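Local coordinates for protein lytic polysaccharide monooxygenase ([Kitasatospora] papulosa, PDB 6NDQ) that probably acts as a copper-dependent monooxygenase that cleaves the glycosidic chains of a polysaccharide such as cellulose by oxidation, at residues D66-L69 with C70-G73. Residues are numbered along the deposited sequence; the frame is centred on the assembly and turned at random.
Sequences DGQL and CSGG
The carbonyl of Q68 is gripped by the far end of the loop: G73 N reaches Q68 O at 2.9 Å with an N-H...O angle of 170°, a nearly straight bond whose donor is only moderately tilted from the carbonyl plane. A second, weak bond comes to Q68 O from S71 N at 3.4 Å. The hydroxyl of S71 lies close as well, OG standing 3.0 Å from Q68 O, but its strongest partner is the carboxylate of D84, with a weak bond from R74 N in addition. The two carboxylate oxygens of D84 divide their partners, OD2 bonding to S71 OG and OD1 accepting a weak bond from C70 N. The chi1 of 54° swings OG of S71 toward the Q68 carbonyl.

Inside this closure lies a type I beta turn, L69 to G72, and G72 N donates to L69 O at 3.2 Å, the donor standing well out of the carbonyl plane. Together the G73-to-Q68 and G72-to-L69 bonds are the 6→1 and 5→2 pair of a Schellman motif. The positive phi of G72 (66°) is the third criterion, met here in the loop between helices 60-63 and 75-78, in a chain whose fold is consistent with the immunoglobulin-like beta-sandwich of these monooxygenases. L69 O also accepts from the hydroxyl of Y165, so the carbonyl oxygen of this buried residue has two donors; G72 O is taken by R53.

C70, at the second position of the turn, ties the loop covalently to strand 175-185 through its disulfide with C180. The side chain of Q68, extended beyond CG, runs alongside G73: its CB is 3.8 Å from G73 CA, and OE1 packs 3.7 Å from that same CA in van der Waals contact.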
ATOM      1  N   ASP A  66      -7.427 -13.480   1.400  1.00 19.47           N
ATOM      2  CA  ASP A  66      -6.128 -13.742   0.796  1.00 18.04           C
ATOM      3  C   ASP A  66      -6.157 -13.420  -0.695  1.00 17.87           C
ATOM      4  O   ASP A  66      -7.159 -13.644  -1.374  1.00 19.00           O
ATOM      5  CB  ASP A  66      -5.750 -15.203   1.003  1.00 18.67           C
ATOM      6  CG  ASP A  66      -5.201 -15.480   2.393  1.00 18.92           C
ATOM      7  OD1 ASP A  66      -4.891 -14.514   3.134  1.00 20.03           O
ATOM      8  OD2 ASP A  66      -5.025 -16.665   2.725  1.00 20.14           O
ATOM      9  N   GLY A  67      -5.027 -12.919  -1.210  1.00 17.09           N
ATOM     10  CA  GLY A  67      -4.942 -12.471  -2.582  1.00 16.61           C
ATOM     11  C   GLY A  67      -5.669 -11.179  -2.891  1.00 17.16           C
ATOM     12  O   GLY A  67      -5.560 -10.691  -4.026  1.00 19.97           O
ATOM     13  N   GLN A  68      -6.400 -10.599  -1.926  1.00 15.39           N
ATOM     14  CA  GLN A  68      -7.108  -9.333  -2.128  1.00 14.99           C
ATOM     15  C   GLN A  68      -6.617  -8.221  -1.190  1.00 15.31           C
ATOM     16  O   GLN A  68      -7.292  -7.207  -1.031  1.00 18.54           O
ATOM     17  CB  GLN A  68      -8.620  -9.554  -1.982  1.00 16.95           C
ATOM     18  CG  GLN A  68      -9.147 -10.579  -3.006  1.00 14.28           C
ATOM     19  CD  GLN A  68     -10.637 -10.871  -2.856  1.00 17.60           C
ATOM     20  OE1 GLN A  68     -11.344 -10.175  -2.129  1.00 17.17           O
ATOM     21  NE2 GLN A  68     -11.110 -11.883  -3.565  1.00 15.96           N
ATOM     22  N   LEU A  69      -5.419  -8.357  -0.613  1.00 12.12           N
ATOM     23  CA  LEU A  69      -4.970  -7.386   0.385  1.00 13.64           C
ATOM     24  C   LEU A  69      -4.767  -5.994  -0.226  1.00 13.59           C
ATOM     25  O   LEU A  69      -5.142  -4.985   0.368  1.00 13.59           O
ATOM     26  CB  LEU A  69      -3.682  -7.881   1.058  1.00 13.33           C
ATOM     27  CG  LEU A  69      -3.907  -8.896   2.205  1.00 15.18           C
ATOM     28  CD1 LEU A  69      -4.375 -10.214   1.660  1.00 15.55           C
ATOM     29  CD2 LEU A  69      -2.638  -9.094   3.009  1.00 17.95           C
ATOM     30  N   CYS A  70      -4.244  -5.916  -1.442  1.00 14.49           N
ATOM     31  CA  CYS A  70      -3.935  -4.595  -1.979  1.00 14.29           C
ATOM     32  C   CYS A  70      -5.152  -3.890  -2.565  1.00 12.96           C
ATOM     33  O   CYS A  70      -5.151  -2.654  -2.683  1.00 12.65           O
ATOM     34  CB  CYS A  70      -2.825  -4.710  -3.022  1.00 15.09           C
ATOM     35  SG  CYS A  70      -1.296  -5.433  -2.340  1.00 15.65           S
ATOM     36  N   SER A  71      -6.188  -4.645  -2.929  1.00 13.09           N
ATOM     37  CA  SER A  71      -7.433  -4.078  -3.414  1.00 14.30           C
ATOM     38  C   SER A  71      -8.359  -3.811  -2.261  1.00 13.83           C
ATOM     39  O   SER A  71      -9.453  -3.295  -2.462  1.00 16.87           O
ATOM     40  CB  SER A  71      -8.117  -5.026  -4.395  1.00 11.07           C
ATOM     41  OG  SER A  71      -8.244  -6.255  -3.756  1.00 12.22           O
ATOM     42  N   GLY A  72      -7.902  -4.110  -1.054  1.00 17.12           N
ATOM     43  CA  GLY A  72      -8.725  -3.875   0.114  1.00 13.67           C
ATOM     44  C   GLY A  72      -9.944  -4.768   0.130  1.00 21.31           C
ATOM     45  O   GLY A  72     -11.035  -4.306   0.485  1.00 19.55           O
ATOM     46  N   GLY A  73      -9.790  -6.028  -0.272  1.00 18.40           N
ATOM     47  CA  GLY A  73     -10.903  -6.957  -0.408  1.00 16.08           C
ATOM     48  C   GLY A  73     -11.930  -6.546  -1.440  1.00 16.83           C
ATOM     49  O   GLY A  73     -13.143  -6.663  -1.196  1.00 21.33           O
TER